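PHD finger protein 3 (Homo sapiens, PDB 6IC9) reads the phosphorylated C-terminal domain of RNA polymerase II through its SPOC domain, the part present here, and regulates neuronal gene expression. Local coordinates at residues A[29-34]-A[78-83]; A[48-53]-A[107-112]; A[93-98]-A[144-149]; A[118-123]-A[149-154]. All coordinates share one frame; numbering follows the deposited sequence.

Contact 1 of 4, residues A[29-34]-A[78-83]; sequences TKAYPV and VRFTPV
K30 pairs with T81 and Y32 with R79 as the hydrogen-bonded pairs of two neighbouring strands, 29-34 and 78-82, whose directions stand 150° apart, nearly antiparallel, in the distorted beta barrel of the SPOC fold. On the face bearing Y32, R79 and T81, the tyrosine ring and the guanidinium lie almost parallel, their planes 7° apart, with Y32 CB over the centre of the guanidinium and 3.7 Å from R79 NH2. R79 reaches it with CG wedged between the backbone N and the carbonyl carbon (chi1 66°) and an extended chain as far as NE. Its flat, charged end suits a partly exposed place: it lies flat over CB and CG of the tyrosine while NE gives its hydrogen to a water, 2.8 Å away, which in turn donates to P33 O. An alanine here would probably leave the Y32 side chain freer to turn and deprive that water of one partner. T81 OG1 meets the Y32 ring from its edge, 3.4 Å from CE1. On the opposite face of the sheet the small A31 fits beside a large neighbour, its CB 3.9 Å from F80 CE1, and F80 continues inward to M117 and L119. T29 is buried, and its hydroxyl finds a backbone partner: OG1 donates to T81 O at 2.8 Å from above the carbonyl plane, while K30 N approaches the same oxygen within that plane.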
loop_
_atom_site.group_PDB
_atom_site.type_symbol
_atom_site.label_atom_id
_atom_site.label_comp_id
_atom_site.label_asym_id
_atom_site.label_seq_id
_atom_site.Cartn_x
_atom_site.Cartn_y
_atom_site.Cartn_z
ATOM N N THR A 29 10.837 -6.262 -2.832
ATOM C CA THR A 29 9.568 -6.437 -3.513
ATOM C C THR A 29 9.579 -5.572 -4.769
ATOM O O THR A 29 10.240 -4.546 -4.819
ATOM C CB THR A 29 8.405 -6.076 -2.560
ATOM O OG1 THR A 29 7.166 -6.219 -3.250
ATOM C CG2 THR A 29 8.518 -4.618 -2.133
ATOM N N LYS A 30 8.783 -5.962 -5.770
ATOM C CA LYS A 30 8.526 -5.120 -6.920
ATOM C C LYS A 30 7.067 -4.686 -6.840
ATOM O O LYS A 30 6.222 -5.482 -6.421
ATOM C CB LYS A 30 8.765 -5.890 -8.218
ATOM C CG LYS A 30 10.286 -6.016 -8.590
ATOM C CD LYS A 30 10.451 -7.080 -9.700
ATOM C CE LYS A 30 11.925 -7.136 -10.204
ATOM N NZ LYS A 30 12.128 -8.300 -11.164
ATOM N N ALA A 31 6.795 -3.438 -7.203
ATOM C CA ALA A 31 5.411 -2.907 -7.266
ATOM C C ALA A 31 4.945 -2.844 -8.713
ATOM O O ALA A 31 5.692 -2.391 -9.587
ATOM C CB ALA A 31 5.345 -1.495 -6.672
ATOM N N TYR A 32 3.703 -3.274 -8.961
ATOM C CA TYR A 32 3.046 -3.236 -10.255
ATOM C C TYR A 32 1.788 -2.400 -10.143
ATOM O O TYR A 32 1.090 -2.467 -9.123
ATOM C CB TYR A 32 2.640 -4.631 -10.733
ATOM C CG TYR A 32 3.895 -5.490 -10.962
ATOM C CD1 TYR A 32 4.477 -6.182 -9.925
ATOM C CD2 TYR A 32 4.525 -5.520 -12.224
ATOM C CE1 TYR A 32 5.655 -6.935 -10.132
ATOM C CE2 TYR A 32 5.685 -6.254 -12.430
ATOM C CZ TYR A 32 6.231 -6.960 -11.393
ATOM O OH TYR A 32 7.378 -7.678 -11.608
ATOM N N PRO A 33 1.431 -1.685 -11.202
ATOM C CA PRO A 33 0.210 -0.855 -11.152
ATOM C C PRO A 33 -1.049 -1.679 -11.070
ATOM O O PRO A 33 -1.163 -2.776 -11.632
ATOM C CB PRO A 33 0.261 -0.052 -12.467
ATOM C CG PRO A 33 1.268 -0.693 -13.285
ATOM C CD PRO A 33 2.259 -1.360 -12.378
ATOM N N VAL A 34 -2.003 -1.152 -10.308
ATOM C CA VAL A 34 -3.315 -1.743 -10.170
ATOM C C VAL A 34 -4.389 -0.743 -10.586
ATOM O O VAL A 34 -5.246 -1.042 -11.422
ATOM C CB VAL A 34 -3.568 -2.228 -8.717
ATOM C CG1 VAL A 34 -4.965 -2.726 -8.637
ATOM C CG2 VAL A 34 -2.591 -3.391 -8.300
ATOM N N VAL A 78 -1.096 0.123 -5.968
ATOM C CA VAL A 78 -0.124 -0.788 -6.564
ATOM C C VAL A 78 -0.247 -2.134 -5.870
ATOM O O VAL A 78 -0.880 -2.268 -4.810
ATOM C CB VAL A 78 1.333 -0.288 -6.467
ATOM C CG1 VAL A 78 1.491 1.028 -7.222
ATOM C CG2 VAL A 78 1.797 -0.128 -4.951
ATOM N N ARG A 79 0.339 -3.164 -6.496
ATOM C CA ARG A 79 0.379 -4.476 -5.862
ATOM C C ARG A 79 1.853 -4.871 -5.749
ATOM O O ARG A 79 2.664 -4.536 -6.627
ATOM C CB ARG A 79 -0.391 -5.553 -6.621
ATOM C CG ARG A 79 0.168 -5.904 -7.974
ATOM C CD ARG A 79 -0.689 -7.062 -8.636
ATOM N NE ARG A 79 -0.316 -7.175 -10.043
ATOM C CZ ARG A 79 0.747 -7.832 -10.449
ATOM N NH1 ARG A 79 1.505 -8.488 -9.553
ATOM N NH2 ARG A 79 1.050 -7.832 -11.733
ATOM N N PHE A 80 2.196 -5.475 -4.625
ATOM C CA PHE A 80 3.584 -5.858 -4.316
ATOM C C PHE A 80 3.760 -7.332 -4.586
ATOM O O PHE A 80 2.859 -8.125 -4.286
ATOM C CB PHE A 80 3.921 -5.547 -2.843
ATOM C CG PHE A 80 3.960 -4.066 -2.554
ATOM C CD1 PHE A 80 5.006 -3.291 -3.030
ATOM C CD2 PHE A 80 2.946 -3.460 -1.788
ATOM C CE1 PHE A 80 5.066 -1.880 -2.772
ATOM C CE2 PHE A 80 2.964 -2.058 -1.539
ATOM C CZ PHE A 80 4.068 -1.249 -2.008
ATOM N N THR A 81 4.963 -7.708 -5.076
ATOM C CA THR A 81 5.298 -9.125 -5.266
ATOM C C THR A 81 6.679 -9.345 -4.662
ATOM O O THR A 81 7.536 -8.502 -4.844
ATOM C CB THR A 81 5.355 -9.522 -6.759
ATOM O OG1 THR A 81 6.396 -8.785 -7.382
ATOM C CG2 THR A 81 4.048 -9.133 -7.497
ATOM N N PRO A 82 6.909 -10.434 -3.932
ATOM C CA PRO A 82 8.284 -10.704 -3.423
ATOM C C PRO A 82 9.251 -11.022 -4.564
ATOM O O PRO A 82 8.873 -11.604 -5.583
ATOM C CB PRO A 82 8.073 -11.923 -2.510
ATOM C CG PRO A 82 6.913 -12.705 -3.214
ATOM C CD PRO A 82 5.993 -11.562 -3.699
ATOM N N VAL A 83 10.537 -10.655 -4.399
ATOM C CA VAL A 83 11.430 -10.878 -5.532
ATOM C C VAL A 83 12.015 -12.287 -5.518
ATOM O O VAL A 83 12.091 -12.919 -6.574
ATOM C CB VAL A 83 12.526 -9.800 -5.618
ATOM C CG1 VAL A 83 13.572 -10.238 -6.683
ATOM C CG2 VAL A 83 11.871 -8.460 -6.075
HETATM O O HOH W 1 -1.998 -5.465 -11.451
#

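Contact 2 of 4, residues A[48-53]-A[107-112]; sequences SIQVGG and AANNMK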
loop_
_atom_site.group_PDB
_atom_site.type_symbol
_atom_site.label_atom_id
_atom_site.label_comp_id
_atom_site.label_asym_id
_atom_site.label_seq_id
_atom_site.Cartn_x
_atom_site.Cartn_y
_atom_site.Cartn_z
ATOM N N SER A 48 13.553 2.027 0.695
ATOM C CA SER A 48 12.996 1.138 1.700
ATOM C C SER A 48 11.805 1.853 2.295
ATOM O O SER A 48 11.966 2.933 2.858
ATOM C CB SER A 48 14.006 0.801 2.796
ATOM O OG SER A 48 13.357 0.013 3.776
ATOM N N ILE A 49 10.613 1.284 2.110
ATOM C CA ILE A 49 9.402 1.801 2.739
ATOM C C ILE A 49 9.380 1.323 4.176
ATOM O O ILE A 49 9.297 0.112 4.416
ATOM C CB ILE A 49 8.148 1.305 2.010
ATOM C CG1 ILE A 49 8.151 1.792 0.576
ATOM C CG2 ILE A 49 6.859 1.724 2.824
ATOM C CD1 ILE A 49 7.066 1.150 -0.282
ATOM N N GLN A 50 9.445 2.266 5.131
ATOM C CA GLN A 50 9.467 1.953 6.559
ATOM C C GLN A 50 8.043 1.896 7.072
ATOM O O GLN A 50 7.344 2.903 7.059
ATOM C CB GLN A 50 10.216 3.019 7.365
ATOM C CG GLN A 50 11.672 3.143 6.945
ATOM C CD GLN A 50 12.469 1.863 7.199
ATOM O OE1 GLN A 50 12.299 1.164 8.238
ATOM N NE2 GLN A 50 13.343 1.542 6.252
ATOM N N VAL A 51 7.616 0.737 7.531
ATOM C CA VAL A 51 6.258 0.639 8.073
ATOM C C VAL A 51 6.306 1.057 9.544
ATOM O O VAL A 51 6.931 0.381 10.375
ATOM C CB VAL A 51 5.712 -0.779 7.908
ATOM C CG1 VAL A 51 4.260 -0.852 8.421
ATOM C CG2 VAL A 51 5.849 -1.224 6.457
ATOM N N GLY A 52 5.715 2.196 9.843
ATOM C CA GLY A 52 5.755 2.837 11.137
ATOM C C GLY A 52 4.643 2.510 12.082
ATOM O O GLY A 52 4.697 2.911 13.246
ATOM N N GLY A 53 3.592 1.847 11.624
ATOM C CA GLY A 53 2.469 1.632 12.508
ATOM C C GLY A 53 1.311 0.988 11.792
ATOM O O GLY A 53 1.418 0.549 10.634
ATOM N N ALA A 107 2.964 3.767 6.177
ATOM C CA ALA A 107 4.350 4.126 5.872
ATOM C C ALA A 107 4.748 5.373 6.654
ATOM O O ALA A 107 3.978 6.336 6.766
ATOM C CB ALA A 107 4.553 4.378 4.351
ATOM N N ALA A 108 5.978 5.372 7.182
ATOM C CA ALA A 108 6.409 6.473 8.037
ATOM C C ALA A 108 7.509 7.359 7.429
ATOM O O ALA A 108 7.917 8.327 8.077
ATOM C CB ALA A 108 6.893 5.920 9.384
ATOM N N ASN A 109 8.020 7.055 6.248
ATOM C CA ASN A 109 9.146 7.801 5.657
ATOM C C ASN A 109 8.809 8.234 4.243
ATOM O O ASN A 109 9.586 8.056 3.299
ATOM C CB ASN A 109 10.455 6.984 5.669
ATOM C CG ASN A 109 10.396 5.764 4.734
ATOM O OD1 ASN A 109 9.313 5.170 4.546
ATOM N ND2 ASN A 109 11.556 5.393 4.145
ATOM N N ASN A 110 7.632 8.833 4.074
ATOM C CA ASN A 110 7.169 9.179 2.733
ATOM C C ASN A 110 8.060 10.235 2.084
ATOM O O ASN A 110 8.608 11.120 2.743
ATOM C CB ASN A 110 5.725 9.708 2.791
ATOM C CG ASN A 110 4.748 8.633 3.258
ATOM O OD1 ASN A 110 5.002 7.448 3.009
ATOM N ND2 ASN A 110 3.655 9.026 3.961
ATOM N N MET A 111 8.136 10.180 0.769
ATOM C CA MET A 111 8.827 11.273 0.115
ATOM C C MET A 111 7.875 12.440 -0.105
ATOM O O MET A 111 6.654 12.349 0.120
ATOM C CB MET A 111 9.470 10.789 -1.182
ATOM C CG MET A 111 10.856 10.174 -0.832
ATOM S SD MET A 111 11.631 9.264 -2.135
ATOM C CE MET A 111 12.236 10.588 -3.207
ATOM N N LYS A 112 8.467 13.545 -0.567
ATOM C CA LYS A 112 7.782 14.832 -0.611
ATOM C C LYS A 112 6.446 14.747 -1.343
ATOM O O LYS A 112 5.457 15.344 -0.912
ATOM C CB LYS A 112 8.725 15.850 -1.272
ATOM C CG LYS A 112 8.193 17.262 -1.413
ATOM C CD LYS A 112 9.102 18.105 -2.330
ATOM C CE LYS A 112 8.602 19.549 -2.447
ATOM N NZ LYS A 112 7.200 19.649 -2.992
#
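The carboxamide of N109 carries Q50 CB and CG over one of its faces, with Q50 CG 3.6 Å from N109 ND2, and has S48 O near its plane at the ND2 edge. The amide of Q50 is turned 79° against it, and it is the methylenes CB and CG that touch N109. Here the loop after strand 104-107 continues along strand 48-55 of the SPOC sheet, just beside a classic beta bulge in which G52 and G53 both face V106. Asparagine suits this place because one short group both donates and accepts: ND2 gives a hydrogen to S48 O at 2.8 Å, and OD1 receives one from Q50 N at 3.0 Å, the donor lying above the amide plane on the side where Q50 CG sits. N109 CG lies between its own backbone N and carbonyl carbon (chi1 67°), turned to the strand. An alanine here would probably leave S48 O and Q50 N without these partners and the loop less firmly held. Glycine fits position 52, since a CB there would collide with A108 CB, already 3.7 Å from G52 CA. The bound peptide uses the same corner, hydrogen-bonding to the G52 backbone and setting an aromatic side chain on A108. On the buried side, I49 CG2 packs on A107 CB at 3.8 Å. The loop's backbone closes on the strand through A108 N, 2.8 Å from Q50 O.

Contact 3 of 4, residues A[93-98]-A[144-149]; sequences LLFAYF and RPNLLL
F95 and N146 make the main flat contact where helix 85-101 of the SPOC domain lies across the start of strand 147-155, the short segments 93-98 and 147-149 being inclined at 73°. The contact is a CH-pi one: N146 CB sits over one face of the ring, 3.7 Å from its centroid and offset toward the rim, and the amide beside it lies stacked over the CZ and CE1 rim, its plane 5° from that of the ring. Asparagine suits this exposed position before the strand because its flat end covers the aromatic carbons while OD1 accepts a hydrogen bond from A124 N, which helps to fix the rotation of the amide. F95 CG is anti to its backbone N (chi1 175°), which starts the side chain off toward segment 144-149.

Of a second kind is the edge contact: L147 O lies in the ring plane, 3.5 Å from F95 CD2. No hydrogen bond joins the two segments themselves, though Y91, earlier on the same helix, bonds through its hydroxyl to L148 N.

The third kind is van der Waals packing by leucine methyls and lies deeper. L148 sends its two methyls to different residues of the helix: CD2 rests on the helix backbone 3.8 Å from F95 CA, and CD1 meets L94. A branched leucine serves both. L94 continues into a greasy patch with I19, L119 and F27; it crosses L148 at about a right angle, its CD2 4.1 Å from L148 CD1.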
loop_
_atom_site.group_PDB
_atom_site.type_symbol
_atom_site.label_atom_id
_atom_site.label_comp_id
_atom_site.label_asym_id
_atom_site.label_seq_id
_atom_site.Cartn_x
_atom_site.Cartn_y
_atom_site.Cartn_z
ATOM N N LEU A 93 4.845 -13.266 6.218
ATOM C CA LEU A 93 4.745 -12.835 7.619
ATOM C C LEU A 93 4.054 -11.486 7.735
ATOM O O LEU A 93 3.226 -11.273 8.632
ATOM C CB LEU A 93 6.132 -12.712 8.257
ATOM C CG LEU A 93 6.794 -14.036 8.597
ATOM C CD1 LEU A 93 8.294 -13.803 8.857
ATOM C CD2 LEU A 93 6.097 -14.605 9.824
ATOM N N LEU A 94 4.411 -10.553 6.852
ATOM C CA LEU A 94 3.817 -9.230 6.905
ATOM C C LEU A 94 2.352 -9.258 6.516
ATOM O O LEU A 94 1.521 -8.630 7.190
ATOM C CB LEU A 94 4.592 -8.272 5.982
ATOM C CG LEU A 94 4.257 -6.780 6.234
ATOM C CD1 LEU A 94 4.534 -6.384 7.649
ATOM C CD2 LEU A 94 5.101 -5.926 5.271
ATOM N N PHE A 95 2.009 -9.988 5.449
ATOM C CA PHE A 95 0.586 -10.189 5.127
ATOM C C PHE A 95 -0.189 -10.727 6.346
ATOM O O PHE A 95 -1.239 -10.205 6.705
ATOM C CB PHE A 95 0.442 -11.198 3.976
ATOM C CG PHE A 95 -1.010 -11.526 3.685
ATOM C CD1 PHE A 95 -1.663 -12.548 4.324
ATOM C CD2 PHE A 95 -1.723 -10.721 2.828
ATOM C CE1 PHE A 95 -3.030 -12.808 4.072
ATOM C CE2 PHE A 95 -3.087 -10.979 2.574
ATOM C CZ PHE A 95 -3.718 -12.018 3.197
ATOM N N ALA A 96 0.331 -11.786 6.974
ATOM C CA ALA A 96 -0.345 -12.398 8.119
ATOM C C ALA A 96 -0.439 -11.434 9.298
ATOM O O ALA A 96 -1.443 -11.433 10.044
ATOM C CB ALA A 96 0.380 -13.687 8.549
ATOM N N TYR A 97 0.599 -10.634 9.501
ATOM C CA TYR A 97 0.588 -9.668 10.600
ATOM C C TYR A 97 -0.647 -8.790 10.516
ATOM O O TYR A 97 -1.387 -8.619 11.497
ATOM C CB TYR A 97 1.868 -8.798 10.551
ATOM C CG TYR A 97 1.829 -7.748 11.646
ATOM C CD1 TYR A 97 2.403 -7.999 12.864
ATOM C CD2 TYR A 97 1.149 -6.518 11.456
ATOM C CE1 TYR A 97 2.327 -7.076 13.891
ATOM C CE2 TYR A 97 1.038 -5.598 12.480
ATOM C CZ TYR A 97 1.659 -5.881 13.693
ATOM O OH TYR A 97 1.551 -4.953 14.709
ATOM N N PHE A 98 -0.854 -8.170 9.351
ATOM C CA PHE A 98 -1.959 -7.231 9.210
ATOM C C PHE A 98 -3.278 -7.947 8.973
ATOM O O PHE A 98 -4.344 -7.468 9.417
ATOM C CB PHE A 98 -1.683 -6.258 8.039
ATOM C CG PHE A 98 -0.653 -5.246 8.383
ATOM C CD1 PHE A 98 -0.938 -4.295 9.349
ATOM C CD2 PHE A 98 0.635 -5.325 7.855
ATOM C CE1 PHE A 98 0.026 -3.378 9.753
ATOM C CE2 PHE A 98 1.609 -4.393 8.250
ATOM C CZ PHE A 98 1.298 -3.437 9.217
ATOM N N ARG A 144 -5.802 -15.327 -7.632
ATOM C CA ARG A 144 -4.589 -14.617 -7.240
ATOM C C ARG A 144 -4.137 -15.133 -5.892
ATOM O O ARG A 144 -4.928 -15.735 -5.160
ATOM C CB ARG A 144 -4.817 -13.091 -7.189
ATOM C CG ARG A 144 -6.099 -12.726 -6.574
ATOM C CD ARG A 144 -6.252 -11.206 -6.428
ATOM N NE ARG A 144 -7.007 -11.110 -5.205
ATOM C CZ ARG A 144 -8.303 -11.063 -5.156
ATOM N NH1 ARG A 144 -8.937 -11.014 -6.285
ATOM N NH2 ARG A 144 -8.926 -11.043 -3.991
ATOM N N PRO A 145 -2.868 -14.934 -5.535
ATOM C CA PRO A 145 -2.418 -15.310 -4.197
ATOM C C PRO A 145 -2.889 -14.247 -3.211
ATOM O O PRO A 145 -3.385 -13.204 -3.608
ATOM C CB PRO A 145 -0.896 -15.325 -4.321
ATOM C CG PRO A 145 -0.600 -14.287 -5.359
ATOM C CD PRO A 145 -1.794 -14.355 -6.347
ATOM N N ASN A 146 -2.725 -14.531 -1.930
ATOM C CA ASN A 146 -2.779 -13.449 -0.939
ATOM C C ASN A 146 -1.806 -12.362 -1.370
ATOM O O ASN A 146 -0.665 -12.651 -1.785
ATOM C CB ASN A 146 -2.406 -13.963 0.463
ATOM C CG ASN A 146 -3.425 -14.910 1.051
ATOM O OD1 ASN A 146 -4.609 -14.858 0.729
ATOM N ND2 ASN A 146 -2.959 -15.797 1.953
ATOM N N LEU A 147 -2.203 -11.091 -1.202
ATOM C CA LEU A 147 -1.441 -9.982 -1.761
ATOM C C LEU A 147 -1.339 -8.862 -0.743
ATOM O O LEU A 147 -2.270 -8.625 0.042
ATOM C CB LEU A 147 -2.144 -9.357 -3.000
ATOM C CG LEU A 147 -2.059 -10.174 -4.285
ATOM C CD1 LEU A 147 -2.889 -9.454 -5.330
ATOM C CD2 LEU A 147 -0.544 -10.248 -4.677
ATOM N N LEU A 148 -0.242 -8.115 -0.840
ATOM C CA LEU A 148 -0.084 -6.817 -0.178
ATOM C C LEU A 148 -0.273 -5.773 -1.255
ATOM O O LEU A 148 0.427 -5.807 -2.286
ATOM C CB LEU A 148 1.332 -6.677 0.435
ATOM C CG LEU A 148 1.558 -7.561 1.673
ATOM C CD1 LEU A 148 3.044 -7.495 2.061
ATOM C CD2 LEU A 148 0.697 -7.110 2.886
ATOM N N LEU A 149 -1.254 -4.875 -1.058
ATOM C CA LEU A 149 -1.455 -3.720 -1.908
ATOM C C LEU A 149 -0.886 -2.483 -1.235
ATOM O O LEU A 149 -0.876 -2.387 -0.012
ATOM C CB LEU A 149 -2.986 -3.550 -2.087
ATOM C CG LEU A 149 -3.727 -4.153 -3.294
ATOM C CD1 LEU A 149 -3.298 -5.533 -3.720
ATOM C CD2 LEU A 149 -5.285 -4.031 -3.109
#

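Contact 4 of 4, residues A[118-123]-A[149-154]; sequences YLIPLG and LGLIIR
I120 crosses L151 obliquely, its CD1 lying 3.9 Å from L151 CB, and with its own CB it also meets L149, where the two CB atoms are 4.1 Å apart. A beta-branched residue suits this strand position: CG1 stands anti to the carbonyl carbon (chi1 -67°), and from it CD1 reaches L151, while CG2 stands anti to the backbone N. L151 in turn has CG anti to its backbone N, and its CD2 slants against the Y118 ring, 4.2 Å from CD2 of the tyrosine. Y118 also touches an apolar side chain of the bound peptide. Y118, I120, L149 and L151 stand on one face of an antiparallel pair of neighbouring strands in the SPOC barrel, 114-122 and 147-155, and helix 57-70 packs on Y118, I120 and L151 through Y63, W61 and V60. Two hydrogen-bonded pairs, Y118 with L151 and I120 with L149, hold the backbones; I120 N to L149 O measures 2.8 Å. On the other face G150, opposite L119, has no side chain, and the F80 ring comes close to its backbone. Farther along, L122 turns in to L149, CD2 to CD2 at 4.4 Å.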
loop_
_atom_site.group_PDB
_atom_site.type_symbol
_atom_site.label_atom_id
_atom_site.label_comp_id
_atom_site.label_asym_id
_atom_site.label_seq_id
_atom_site.Cartn_x
_atom_site.Cartn_y
_atom_site.Cartn_z
ATOM N N TYR A 118 -0.509 3.484 2.555
ATOM C CA TYR A 118 -1.000 2.414 3.420
ATOM C C TYR A 118 -0.754 1.069 2.762
ATOM O O TYR A 118 -0.793 0.946 1.532
ATOM C CB TYR A 118 -2.507 2.554 3.689
ATOM C CG TYR A 118 -2.813 3.893 4.359
ATOM C CD1 TYR A 118 -2.439 4.112 5.685
ATOM C CD2 TYR A 118 -3.404 4.940 3.618
ATOM C CE1 TYR A 118 -2.672 5.368 6.290
ATOM C CE2 TYR A 118 -3.675 6.181 4.211
ATOM C CZ TYR A 118 -3.284 6.381 5.524
ATOM O OH TYR A 118 -3.550 7.608 6.073
ATOM N N LEU A 119 -0.516 0.049 3.579
ATOM C CA LEU A 119 -0.275 -1.307 3.102
ATOM C C LEU A 119 -1.461 -2.146 3.492
ATOM O O LEU A 119 -1.724 -2.310 4.687
ATOM C CB LEU A 119 0.995 -1.890 3.726
ATOM C CG LEU A 119 1.801 -3.018 3.088
ATOM C CD1 LEU A 119 2.446 -2.619 1.705
ATOM C CD2 LEU A 119 2.945 -3.300 4.081
ATOM N N ILE A 120 -2.137 -2.709 2.493
ATOM C CA ILE A 120 -3.422 -3.368 2.636
ATOM C C ILE A 120 -3.247 -4.864 2.366
ATOM O O ILE A 120 -2.839 -5.243 1.271
ATOM C CB ILE A 120 -4.441 -2.749 1.669
ATOM C CG1 ILE A 120 -4.715 -1.306 2.100
ATOM C CG2 ILE A 120 -5.754 -3.637 1.670
ATOM C CD1 ILE A 120 -5.633 -0.531 1.102
ATOM N N PRO A 121 -3.577 -5.743 3.301
ATOM C CA PRO A 121 -3.591 -7.173 2.975
ATOM C C PRO A 121 -4.891 -7.517 2.252
ATOM O O PRO A 121 -5.984 -7.188 2.724
ATOM C CB PRO A 121 -3.510 -7.843 4.345
ATOM C CG PRO A 121 -4.184 -6.872 5.274
ATOM C CD PRO A 121 -3.835 -5.492 4.737
ATOM N N LEU A 122 -4.779 -8.121 1.084
ATOM C CA LEU A 122 -5.974 -8.588 0.356
ATOM C C LEU A 122 -5.889 -10.096 0.228
ATOM O O LEU A 122 -5.049 -10.606 -0.523
ATOM C CB LEU A 122 -6.071 -7.944 -1.008
ATOM C CG LEU A 122 -7.288 -8.420 -1.820
ATOM C CD1 LEU A 122 -8.516 -7.721 -1.221
ATOM C CD2 LEU A 122 -7.090 -8.048 -3.272
ATOM N N GLY A 123 -6.721 -10.808 0.992
ATOM C CA GLY A 123 -6.750 -12.260 0.895
ATOM C C GLY A 123 -7.192 -12.744 -0.477
ATOM O O GLY A 123 -7.942 -12.066 -1.186
ATOM N N LEU A 149 -1.254 -4.875 -1.058
ATOM C CA LEU A 149 -1.455 -3.720 -1.908
ATOM C C LEU A 149 -0.886 -2.483 -1.235
ATOM O O LEU A 149 -0.876 -2.387 -0.012
ATOM C CB LEU A 149 -2.986 -3.550 -2.087
ATOM C CG LEU A 149 -3.727 -4.153 -3.294
ATOM C CD1 LEU A 149 -3.298 -5.533 -3.720
ATOM C CD2 LEU A 149 -5.285 -4.031 -3.109
ATOM N N GLY A 150 -0.474 -1.510 -2.033
ATOM C CA GLY A 150 -0.135 -0.189 -1.541
ATOM C C GLY A 150 -1.181 0.801 -2.038
ATOM O O GLY A 150 -1.415 0.914 -3.238
ATOM N N LEU A 151 -1.766 1.532 -1.105
ATOM C CA LEU A 151 -2.688 2.641 -1.405
ATOM C C LEU A 151 -1.898 3.910 -1.220
ATOM O O LEU A 151 -1.487 4.213 -0.103
ATOM C CB LEU A 151 -3.881 2.574 -0.442
ATOM C CG LEU A 151 -4.797 3.783 -0.439
ATOM C CD1 LEU A 151 -5.368 3.893 -1.805
ATOM C CD2 LEU A 151 -5.908 3.513 0.626
ATOM N N ILE A 152 -1.664 4.654 -2.310
ATOM C CA ILE A 152 -0.749 5.784 -2.290
ATOM C C ILE A 152 -1.526 7.071 -2.580
ATOM O O ILE A 152 -2.162 7.200 -3.640
ATOM C CB ILE A 152 0.396 5.590 -3.310
ATOM C CG1 ILE A 152 0.994 4.177 -3.114
ATOM C CG2 ILE A 152 1.468 6.652 -3.132
ATOM C CD1 ILE A 152 2.003 3.823 -4.206
ATOM N N ILE A 153 -1.483 8.002 -1.637
ATOM C CA ILE A 153 -2.067 9.338 -1.784
ATOM C C ILE A 153 -0.960 10.301 -2.188
ATOM O O ILE A 153 -0.036 10.544 -1.404
ATOM C CB ILE A 153 -2.709 9.815 -0.469
ATOM C CG1 ILE A 153 -3.543 8.697 0.162
ATOM C CG2 ILE A 153 -3.512 11.132 -0.699
ATOM C CD1 ILE A 153 -4.641 8.175 -0.765
ATOM N N ARG A 154 -1.058 10.887 -3.385
ATOM C CA ARG A 154 -0.048 11.827 -3.868
ATOM C C ARG A 154 -0.622 13.235 -4.082
ATOM O O ARG A 154 -1.812 13.425 -4.327
ATOM C CB ARG A 154 0.554 11.301 -5.166
ATOM C CG ARG A 154 0.758 9.755 -5.056
ATOM C CD ARG A 154 0.796 9.034 -6.407
ATOM N NE ARG A 154 2.087 9.321 -6.966
ATOM C CZ ARG A 154 2.502 9.024 -8.193
ATOM N NH1 ARG A 154 1.732 8.399 -9.079
ATOM N NH2 ARG A 154 3.734 9.365 -8.504
#

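Contact 4 lies in the core, its centre about 3 Å from the centre of the chain, and is joined by backbone bonds and apolar side chains. Contact 1 is one strand away, strand 73-82 bonding to 147-155 through V78 N to G150 O and F80 N to L148 O; contact 3 uses strand 147-155 itself and shares L149. Contact 1 is double-sided, oily toward F80 but polar and water-linked on its outer face; contact 3 adds a helix in place of another strand and has no cross-segment hydrogen bond. Contact 2, nearer the surface, relies largely on N109 amide bonds to backbone, with one backbone bond beside them, and lies beside the peptide, yet I49 CD1 still reaches F80 CZ.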